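Local coordinates for methyltransferase (Pyrococcus horikoshii, PDB 1IXK), which probably transfers a methyl group from S-adenosyl-L-methionine to the C5 of a cytidine in tRNA, at residues D22-L27 with S248-E253; E187-L192 with V235-G240. All coordinates share one frame; numbering follows the deposited sequence.

Contact 1 of 2, residues D22-L27 with S248-E253; sequences DRYFQL and SLEPEE
Arg23 meets Glu252 tip to tip, NH1 bonded to OE2 of Glu252 at 2.9 Å and NH2 to its OE1, each on the syn side. A third bond runs from Arg23 NH2 to Glu250 OE1 at 2.7 Å, nearly straight at 170°, so that NH2 serves one oxygen of each acid close to the guanidinium plane, the carboxylates themselves being turned about 30° from it. Arginine suits this place because its flat end can hold both acids. The other oxygen of Glu250 takes the phenol of Tyr24, OH to OE2 2.6 Å, on its syn side; the bend of the Glu250 chain at chi2 (-49°) places CD where its two oxygens face different residues of helix 18-28. Ser200 also bonds Glu250 OE2. The acids belong to the loop after strand 240-246, so the network ties helix 18-28 to the methyltransferase domain, with the side chain of Glu250 about 10 Å from that of Cys247, the predicted nucleophile. In that loop Ser248 OG accepts from Glu250 N at 3.1 Å, an ST turn, and donates to Glu253 OE2. Farther along the helix, Leu27 points its CD1 at the rigid ring of Pro251, 3.9 Å from CG.

Contact 2 of 2, residues E187-L192 with V235-G240; sequences EFDKIL and VLKPGG
Phe188 and Val235 lie side by side and point the same way, with Phe188 CD2 3.7 Å from Val235 CG2. Ile191 comes to the same methyl, its chain at about a right angle to Val235 and its CD1 3.6 Å from Val235 CG2. That branch sits between the backbone N and carbonyl carbon of Val235, and a beta-branched residue suits the spot by offering one methyl to both neighbours. Leu236 turns its CD1 to Ile191 CG1, and the same methyl lies 3.4 Å from Phe188 O. Parallel pairing sets these side chains: Phe188 N donates to Val235 O at 2.9 Å, and Lys237 N to Phe188 O, bracketing Leu236. Lys237 adds a salt bridge at the more exposed edge. Its CG takes the position between N and the carbonyl carbon (chi1 66°), and the extended chain beyond passes over Asp189 CA to bring NZ within 2.7 Å of Asp189 OD1, on its anti side. An alanine here would probably leave Asp189 OD1 without its charged mate and uncover the backbone at Asp189. Asp189 OD2 accepts from Ile121 N. After Lys237 a type II turn, closed by Gly240 N to Lys237 O, swings the chain into strand 240-246; Gly239 takes backbone angles that favour glycine, and at Gly240 a CB would collide with Leu236 CD1. Strand 188-194, helix 215-235 and strand 240-246, parallel to the first, make a beta-alpha-beta crossover, and this contact lies where the chain returns from the helix to the Rossmann-like sheet of a class I methyltransferase.

Each contact has its centre about 18 Å from the centre of the chain, and the two centres are about 30 Å apart. They are joined through strand 240-246, whose first residue, Gly240, is the last of 235-240 and whose end leads into the loop 248-253. Contact 1 is the more buried, although it is held mainly by charges and a phenol, and it joins a helix near the N-terminus to a loop of the methyltransferase part. Contact 2 stays within that part, is partly buried, and relies on main-chain bonds and aliphatic packing, with its single salt bridge toward the surface. Side chains thus carry the contact between distant parts of the chain, whereas sheet pairing carries the one inside the catalytic fold.

Contact 1 of 2, residues D22-L27 with S248-E253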
loop_
_atom_site.group_PDB
_atom_site.type_symbol
_atom_site.label_atom_id
_atom_site.label_comp_id
_atom_site.label_asym_id
_atom_site.label_seq_id
_atom_site.Cartn_x
_atom_site.Cartn_y
_atom_site.Cartn_z
ATOM N N ASP A 22 4.649 -18.643 -17.404
ATOM C CA ASP A 22 5.819 -19.422 -17.012
ATOM C C ASP A 22 6.471 -18.807 -15.778
ATOM O O ASP A 22 6.925 -19.521 -14.890
ATOM C CB ASP A 22 6.836 -19.501 -18.156
ATOM C CG ASP A 22 6.401 -20.452 -19.269
ATOM O OD1 ASP A 22 5.680 -21.431 -18.978
ATOM O OD2 ASP A 22 6.796 -20.231 -20.433
ATOM N N ARG A 23 6.516 -17.479 -15.724
ATOM C CA ARG A 23 7.099 -16.794 -14.577
ATOM C C ARG A 23 6.318 -17.106 -13.298
ATOM O O ARG A 23 6.902 -17.486 -12.279
ATOM C CB ARG A 23 7.121 -15.279 -14.817
ATOM C CG ARG A 23 8.320 -14.787 -15.627
ATOM C CD ARG A 23 8.124 -13.355 -16.125
ATOM N NE ARG A 23 7.904 -12.376 -15.060
ATOM C CZ ARG A 23 8.868 -11.771 -14.368
ATOM N NH1 ARG A 23 10.144 -12.041 -14.621
ATOM N NH2 ARG A 23 8.555 -10.887 -13.427
ATOM N N TYR A 24 4.997 -16.959 -13.347
ATOM C CA TYR A 24 4.191 -17.225 -12.163
ATOM C C TYR A 24 4.294 -18.670 -11.701
ATOM O O TYR A 24 4.317 -18.930 -10.503
ATOM C CB TYR A 24 2.727 -16.829 -12.398
ATOM C CG TYR A 24 2.552 -15.337 -12.607
ATOM C CD1 TYR A 24 3.456 -14.428 -12.052
ATOM C CD2 TYR A 24 1.494 -14.833 -13.359
ATOM C CE1 TYR A 24 3.316 -13.058 -12.241
ATOM C CE2 TYR A 24 1.342 -13.459 -13.555
ATOM C CZ TYR A 24 2.258 -12.579 -12.992
ATOM O OH TYR A 24 2.118 -11.221 -13.178
ATOM N N PHE A 25 4.364 -19.612 -12.637
ATOM C CA PHE A 25 4.487 -21.015 -12.256
ATOM C C PHE A 25 5.861 -21.272 -11.623
ATOM O O PHE A 25 5.986 -22.080 -10.708
ATOM C CB PHE A 25 4.280 -21.929 -13.469
ATOM C CG PHE A 25 4.389 -23.394 -13.146
ATOM C CD1 PHE A 25 5.611 -24.057 -13.246
ATOM C CD2 PHE A 25 3.277 -24.105 -12.705
ATOM C CE1 PHE A 25 5.723 -25.410 -12.908
ATOM C CE2 PHE A 25 3.381 -25.457 -12.364
ATOM C CZ PHE A 25 4.606 -26.108 -12.467
ATOM N N GLN A 26 6.888 -20.576 -12.102
ATOM C CA GLN A 26 8.230 -20.737 -11.542
ATOM C C GLN A 26 8.314 -20.159 -10.132
ATOM O O GLN A 26 9.115 -20.606 -9.307
ATOM C CB GLN A 26 9.263 -20.045 -12.427
ATOM C CG GLN A 26 9.326 -20.590 -13.834
ATOM C CD GLN A 26 10.393 -19.917 -14.662
ATOM O OE1 GLN A 26 10.454 -18.691 -14.734
ATOM N NE2 GLN A 26 11.241 -20.716 -15.299
ATOM N N LEU A 27 7.481 -19.162 -9.856
ATOM C CA LEU A 27 7.479 -18.520 -8.551
ATOM C C LEU A 27 6.597 -19.221 -7.528
ATOM O O LEU A 27 6.976 -19.345 -6.360
ATOM C CB LEU A 27 7.034 -17.058 -8.692
ATOM C CG LEU A 27 8.018 -16.134 -9.418
ATOM C CD1 LEU A 27 7.364 -14.797 -9.720
ATOM C CD2 LEU A 27 9.263 -15.948 -8.555
ATOM N N SER A 248 2.083 -5.059 -6.809
ATOM C CA SER A 248 2.612 -5.883 -7.886
ATOM C C SER A 248 3.087 -7.227 -7.354
ATOM O O SER A 248 3.523 -7.331 -6.209
ATOM C CB SER A 248 3.784 -5.161 -8.558
ATOM O OG SER A 248 4.463 -6.004 -9.474
ATOM N N LEU A 249 3.001 -8.254 -8.192
ATOM C CA LEU A 249 3.456 -9.587 -7.818
ATOM C C LEU A 249 4.887 -9.813 -8.304
ATOM O O LEU A 249 5.551 -10.763 -7.880
ATOM C CB LEU A 249 2.564 -10.653 -8.456
ATOM C CG LEU A 249 1.113 -10.735 -7.996
ATOM C CD1 LEU A 249 0.352 -11.700 -8.900
ATOM C CD2 LEU A 249 1.073 -11.185 -6.545
ATOM N N GLU A 250 5.361 -8.929 -9.179
ATOM C CA GLU A 250 6.696 -9.066 -9.769
ATOM C C GLU A 250 7.866 -8.833 -8.821
ATOM O O GLU A 250 7.967 -7.784 -8.182
ATOM C CB GLU A 250 6.869 -8.114 -10.968
ATOM C CG GLU A 250 5.703 -8.037 -11.949
ATOM C CD GLU A 250 5.195 -9.393 -12.392
ATOM O OE1 GLU A 250 6.016 -10.308 -12.619
ATOM O OE2 GLU A 250 3.965 -9.543 -12.522
ATOM N N PRO A 251 8.778 -9.811 -8.731
ATOM C CA PRO A 251 9.937 -9.655 -7.847
ATOM C C PRO A 251 10.783 -8.445 -8.255
ATOM O O PRO A 251 11.403 -7.809 -7.409
ATOM C CB PRO A 251 10.692 -10.969 -8.030
ATOM C CG PRO A 251 9.595 -11.953 -8.311
ATOM C CD PRO A 251 8.706 -11.180 -9.271
ATOM N N GLU A 252 10.802 -8.128 -9.551
ATOM C CA GLU A 252 11.592 -6.997 -10.036
ATOM C C GLU A 252 11.176 -5.659 -9.429
ATOM O O GLU A 252 12.002 -4.757 -9.285
ATOM C CB GLU A 252 11.532 -6.897 -11.573
ATOM C CG GLU A 252 12.301 -7.994 -12.318
ATOM C CD GLU A 252 11.488 -9.253 -12.547
ATOM O OE1 GLU A 252 10.404 -9.396 -11.928
ATOM O OE2 GLU A 252 11.941 -10.107 -13.348
ATOM N N GLU A 253 9.897 -5.525 -9.086
ATOM C CA GLU A 253 9.395 -4.287 -8.500
ATOM C C GLU A 253 9.348 -4.375 -6.980
ATOM O O GLU A 253 9.080 -3.377 -6.303
ATOM C CB GLU A 253 7.974 -3.991 -9.005
ATOM C CG GLU A 253 7.828 -3.862 -10.507
ATOM C CD GLU A 253 6.372 -3.740 -10.923
ATOM O OE1 GLU A 253 5.754 -2.689 -10.651
ATOM O OE2 GLU A 253 5.843 -4.706 -11.506
#

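Contact 2 of 2, residues E187-L192 with V235-G240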
loop_
_atom_site.group_PDB
_atom_site.type_symbol
_atom_site.label_atom_id
_atom_site.label_comp_id
_atom_site.label_asym_id
_atom_site.label_seq_id
_atom_site.Cartn_x
_atom_site.Cartn_y
_atom_site.Cartn_z
ATOM N N GLU A 187 14.479 17.337 6.607
ATOM C CA GLU A 187 14.903 16.008 7.051
ATOM C C GLU A 187 13.660 15.339 7.632
ATOM O O GLU A 187 13.009 15.898 8.508
ATOM C CB GLU A 187 15.987 16.122 8.127
ATOM C CG GLU A 187 15.590 16.994 9.316
ATOM C CD GLU A 187 15.348 18.444 8.929
ATOM O OE1 GLU A 187 16.312 19.114 8.496
ATOM O OE2 GLU A 187 14.197 18.915 9.053
ATOM N N PHE A 188 13.345 14.140 7.157
ATOM C CA PHE A 188 12.146 13.436 7.600
ATOM C C PHE A 188 12.335 12.333 8.627
ATOM O O PHE A 188 13.340 11.632 8.618
ATOM C CB PHE A 188 11.428 12.847 6.379
ATOM C CG PHE A 188 10.859 13.885 5.459
ATOM C CD1 PHE A 188 9.564 14.365 5.646
ATOM C CD2 PHE A 188 11.624 14.407 4.424
ATOM C CE1 PHE A 188 9.044 15.357 4.818
ATOM C CE2 PHE A 188 11.113 15.402 3.588
ATOM C CZ PHE A 188 9.816 15.875 3.787
ATOM N N ASP A 189 11.342 12.184 9.501
ATOM C CA ASP A 189 11.348 11.131 10.511
ATOM C C ASP A 189 10.808 9.855 9.874
ATOM O O ASP A 189 11.299 8.759 10.141
ATOM C CB ASP A 189 10.421 11.474 11.690
ATOM C CG ASP A 189 10.919 12.639 12.517
ATOM O OD1 ASP A 189 12.081 12.591 12.969
ATOM O OD2 ASP A 189 10.139 13.593 12.726
ATOM N N LYS A 190 9.776 10.011 9.045
ATOM C CA LYS A 190 9.113 8.876 8.397
ATOM C C LYS A 190 8.755 9.175 6.945
ATOM O O LYS A 190 8.385 10.303 6.609
ATOM C CB LYS A 190 7.809 8.542 9.129
ATOM C CG LYS A 190 7.932 8.210 10.604
ATOM C CD LYS A 190 8.518 6.844 10.816
ATOM C CE LYS A 190 7.995 6.219 12.103
ATOM N NZ LYS A 190 8.180 7.086 13.288
ATOM N N ILE A 191 8.855 8.158 6.095
ATOM C CA ILE A 191 8.509 8.306 4.686
ATOM C C ILE A 191 7.651 7.144 4.206
ATOM O O ILE A 191 7.962 5.984 4.463
ATOM C CB ILE A 191 9.771 8.384 3.799
ATOM C CG1 ILE A 191 10.557 9.647 4.152
ATOM C CG2 ILE A 191 9.376 8.375 2.312
ATOM C CD1 ILE A 191 11.776 9.869 3.317
ATOM N N LEU A 192 6.558 7.464 3.524
ATOM C CA LEU A 192 5.676 6.442 2.983
ATOM C C LEU A 192 5.878 6.435 1.470
ATOM O O LEU A 192 5.600 7.428 0.802
ATOM C CB LEU A 192 4.207 6.756 3.297
ATOM C CG LEU A 192 3.207 5.641 2.954
ATOM C CD1 LEU A 192 3.450 4.445 3.882
ATOM C CD2 LEU A 192 1.773 6.145 3.118
ATOM N N VAL A 235 16.483 11.940 1.918
ATOM C CA VAL A 235 15.950 12.966 2.804
ATOM C C VAL A 235 15.535 12.414 4.168
ATOM O O VAL A 235 15.048 13.148 5.026
ATOM C CB VAL A 235 14.735 13.674 2.160
ATOM C CG1 VAL A 235 15.154 14.337 0.850
ATOM C CG2 VAL A 235 13.615 12.669 1.906
ATOM N N LEU A 236 15.735 11.120 4.367
ATOM C CA LEU A 236 15.375 10.483 5.624
ATOM C C LEU A 236 16.468 10.694 6.672
ATOM O O LEU A 236 17.653 10.589 6.372
ATOM C CB LEU A 236 15.165 8.984 5.395
ATOM C CG LEU A 236 14.609 8.168 6.556
ATOM C CD1 LEU A 236 13.211 8.669 6.899
ATOM C CD2 LEU A 236 14.567 6.694 6.171
ATOM N N LYS A 237 16.066 10.995 7.899
ATOM C CA LYS A 237 17.023 11.206 8.981
ATOM C C LYS A 237 17.641 9.869 9.380
ATOM O O LYS A 237 17.061 8.808 9.140
ATOM C CB LYS A 237 16.313 11.780 10.205
ATOM C CG LYS A 237 15.333 10.783 10.812
ATOM C CD LYS A 237 14.813 11.210 12.177
ATOM C CE LYS A 237 13.887 10.135 12.746
ATOM N NZ LYS A 237 13.357 10.495 14.085
ATOM N N PRO A 238 18.843 9.898 9.977
ATOM C CA PRO A 238 19.441 8.624 10.383
ATOM C C PRO A 238 18.516 8.057 11.459
ATOM O O PRO A 238 18.021 8.796 12.317
ATOM C CB PRO A 238 20.797 9.045 10.940
ATOM C CG PRO A 238 21.127 10.249 10.104
ATOM C CD PRO A 238 19.814 10.997 10.102
ATOM N N GLY A 239 18.267 6.756 11.407
ATOM C CA GLY A 239 17.369 6.153 12.371
ATOM C C GLY A 239 15.927 6.304 11.918
ATOM O O GLY A 239 15.013 5.795 12.565
ATOM N N GLY A 240 15.728 7.004 10.804
ATOM C CA GLY A 240 14.391 7.215 10.269
ATOM C C GLY A 240 13.825 5.963 9.622
ATOM O O GLY A 240 14.570 5.038 9.292
#